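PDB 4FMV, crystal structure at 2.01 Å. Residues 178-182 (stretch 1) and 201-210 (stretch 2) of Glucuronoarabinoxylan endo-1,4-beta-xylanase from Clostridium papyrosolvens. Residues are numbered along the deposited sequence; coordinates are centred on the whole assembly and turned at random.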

# COMPACT_ATOMS: atom_id res chain seq x y z
N SER A 178 4.87 -7.83 -8.64
CA SER A 178 5.59 -9.06 -8.34
C SER A 178 5.33 -9.48 -6.90
O SER A 178 5.27 -8.64 -6.00
CB SER A 178 7.09 -8.86 -8.56
OG SER A 178 7.81 -9.94 -8.02
N PHE A 179 5.19 -10.79 -6.68
CA PHE A 179 4.81 -11.29 -5.36
C PHE A 179 5.83 -10.94 -4.29
O PHE A 179 5.48 -10.79 -3.13
CB PHE A 179 4.56 -12.81 -5.41
CG PHE A 179 5.83 -13.65 -5.45
CD1 PHE A 179 6.57 -13.75 -6.62
CD2 PHE A 179 6.24 -14.36 -4.34
CE1 PHE A 179 7.74 -14.53 -6.68
CE2 PHE A 179 7.40 -15.15 -4.38
CZ PHE A 179 8.15 -15.24 -5.56
N GLN A 180 7.11 -11.03 -4.65
CA GLN A 180 8.25 -10.54 -3.87
C GLN A 180 9.04 -9.26 -4.19
O GLN A 180 10.22 -9.18 -3.80
CB GLN A 180 9.06 -11.63 -3.14
CG GLN A 180 9.80 -12.58 -3.97
CD GLN A 180 10.64 -13.54 -3.11
OE1 GLN A 180 11.85 -13.64 -3.28
NE2 GLN A 180 9.98 -14.26 -2.20
N PHE A 181 8.54 -8.43 -5.10
CA PHE A 181 9.28 -7.25 -5.55
C PHE A 181 10.52 -7.73 -6.31
O PHE A 181 11.59 -7.14 -6.22
CB PHE A 181 9.68 -6.38 -4.35
CG PHE A 181 10.04 -4.94 -4.70
CD1 PHE A 181 9.75 -4.42 -5.94
CD2 PHE A 181 10.70 -4.13 -3.78
CE1 PHE A 181 10.06 -3.11 -6.26
CE2 PHE A 181 11.02 -2.82 -4.09
CZ PHE A 181 10.70 -2.31 -5.33
N LEU A 182 10.38 -8.81 -7.06
CA LEU A 182 11.51 -9.30 -7.84
C LEU A 182 11.77 -8.32 -8.98
O LEU A 182 10.88 -8.04 -9.82
CB LEU A 182 11.23 -10.72 -8.37
CG LEU A 182 11.05 -11.80 -7.29
CD1 LEU A 182 10.82 -13.21 -7.90
CD2 LEU A 182 12.23 -11.82 -6.34
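Stretch 2, residues 201-210: VLGCHFYGTS

Stretch 2 is already in strand conformation at Val201 and later gives way to a loop. Stretch 1 is a short irregular segment built around a type I beta turn from Ser178 to Phe181. The turn carries a weak backbone bond from Phe181 N to Ser178 O, at 3.4 Å. It is also braced by a side chain: Leu182 N donates to Ser178 OG at 3.0 Å.

The two backbones start out side by side and in the same direction. The CA atoms of Ser178 and Cys204 are 5.2 Å apart, and any bridge between them is loose. Further along, Phe179 lies nearest His205, with a CA-CA distance of 4.8 Å, and Gln180 lies nearest Tyr207, with a CA-CA distance of 5.1 Å. The turn then brings Phe181 back to Cys204, where the CA atoms are 4.9 Å apart. Together the two stretches bury 479 Å² of surface.

Backbone hydrogen bonds fix this arrangement. His205 N donates to Ser178 O at 2.8 Å, and Tyr207 N donates to Phe179 O at 3.0 Å. The donors are two residues apart and the acceptors are consecutive. Between these bonds, His205 O comes close to the turn without a conventional hydrogen bond to it. It lies 3.1 Å from Phe181 N, but the angle is poor. It also makes a CA-H...O contact with Gln180 CA at 3.4 Å. Water 1 extends the backbone link at the start of the contact: it accepts from Ser178 N at 3.0 Å and donates to Gly203 O at 2.8 Å. Ser178 N and Gly203 O are 4.1 Å apart, too far for a direct hydrogen bond, and the water bridges them from the side.

Two polar side chains fasten the loop beyond the strand. Gln180 NE2 donates to Tyr207 O at 3.0 Å. Thr209 OG1 donates a weak bond to Gln180 O at 2.8 Å. Gln180 is thus held through both its side chain and its backbone. The amide also packs on Gly208, with Gln180 NE2 3.8 Å from Gly208 CA. A CB on Gly208 would clash with this nitrogen. The backbone angles at Gly208 call for glycine in any case.

The apolar contacts centre on Phe181, which has the largest area covered by the other stretch. Cys204 SG sits over one face of its ring, 3.8 Å from the centroid and 12° off the ring normal. This is a sulfur-aromatic contact. Cys204 CB approaches Phe181 CD1 to 3.2 Å, a tight fit. Leu202 CD2 lies 4.1 Å from Phe181 CE1, and Phe206 CE1 lies 4.0 Å from Phe181 CD2. Thr209 CG2 lies at the edge of the Phe181 ring, near its plane. These side chains cover part of Phe181, which is buried in the assembly as a whole. Phe179, by contrast, has its CA-to-CB bond pointing away from stretch 2, and its hydrogen bond to Tyr207 is made through the backbone carbonyl.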

# COMPACT_ATOMS: atom_id res chain seq x y z
N VAL A 201 2.54 3.89 -11.74
CA VAL A 201 2.84 3.41 -10.40
C VAL A 201 3.52 2.06 -10.50
O VAL A 201 3.01 1.16 -11.16
CB VAL A 201 1.56 3.31 -9.52
CG1 VAL A 201 1.89 2.78 -8.13
CG2 VAL A 201 0.85 4.68 -9.41
N LEU A 202 4.68 1.92 -9.86
CA LEU A 202 5.34 0.61 -9.83
C LEU A 202 4.81 -0.03 -8.55
O LEU A 202 5.10 0.46 -7.45
CB LEU A 202 6.87 0.78 -9.76
CG LEU A 202 7.72 -0.44 -10.17
CD1 LEU A 202 9.20 -0.07 -10.33
CD2 LEU A 202 7.56 -1.53 -9.16
N GLY A 203 3.95 -1.04 -8.70
CA GLY A 203 3.46 -1.81 -7.57
C GLY A 203 4.28 -3.06 -7.30
O GLY A 203 4.72 -3.73 -8.23
N CYS A 204 4.38 -3.44 -6.04
CA CYS A 204 5.11 -4.64 -5.65
C CYS A 204 4.48 -5.24 -4.40
O CYS A 204 3.83 -4.53 -3.62
CB CYS A 204 6.57 -4.29 -5.34
SG CYS A 204 6.80 -3.20 -3.91
N HIS A 205 4.69 -6.54 -4.19
CA HIS A 205 4.28 -7.19 -2.95
C HIS A 205 5.51 -7.65 -2.19
O HIS A 205 6.59 -7.84 -2.75
CB HIS A 205 3.36 -8.38 -3.22
CG HIS A 205 2.12 -8.03 -3.98
ND1 HIS A 205 1.21 -8.98 -4.41
CD2 HIS A 205 1.63 -6.84 -4.39
CE1 HIS A 205 0.22 -8.38 -5.04
NE2 HIS A 205 0.45 -7.07 -5.05
N PHE A 206 5.31 -7.77 -0.88
CA PHE A 206 6.29 -8.13 0.16
C PHE A 206 6.41 -9.60 0.62
O PHE A 206 6.77 -9.84 1.79
CB PHE A 206 6.35 -7.14 1.33
CG PHE A 206 7.11 -5.86 1.02
CD1 PHE A 206 7.64 -5.62 -0.25
CD2 PHE A 206 7.31 -4.91 2.02
CE1 PHE A 206 8.35 -4.44 -0.53
CE2 PHE A 206 8.02 -3.72 1.76
CZ PHE A 206 8.54 -3.49 0.48
N TYR A 207 5.95 -10.57 -0.15
CA TYR A 207 5.95 -11.88 0.44
C TYR A 207 7.33 -12.48 0.21
O TYR A 207 7.62 -13.05 -0.84
CB TYR A 207 4.92 -12.73 -0.32
CG TYR A 207 3.51 -12.23 -0.09
CD1 TYR A 207 2.91 -12.34 1.16
CD2 TYR A 207 2.79 -11.64 -1.11
CE1 TYR A 207 1.64 -11.88 1.39
CE2 TYR A 207 1.50 -11.16 -0.88
CZ TYR A 207 0.94 -11.29 0.36
OH TYR A 207 -0.33 -10.83 0.61
N GLY A 208 8.12 -12.47 1.29
CA GLY A 208 9.50 -12.93 1.28
C GLY A 208 10.58 -11.92 0.88
O GLY A 208 11.74 -12.30 0.70
N THR A 209 10.24 -10.64 0.77
CA THR A 209 11.21 -9.61 0.38
C THR A 209 12.09 -9.20 1.56
O THR A 209 11.57 -8.72 2.56
CB THR A 209 10.48 -8.32 -0.12
OG1 THR A 209 9.52 -8.67 -1.12
CG2 THR A 209 11.48 -7.29 -0.68
N SER A 210 13.41 -9.37 1.44
CA SER A 210 14.31 -8.96 2.51
C SER A 210 14.42 -7.43 2.53
O SER A 210 14.15 -6.77 1.52
CB SER A 210 15.69 -9.60 2.36
OG SER A 210 16.28 -9.24 1.13
O HOH W 1 6.79 -5.52 -8.53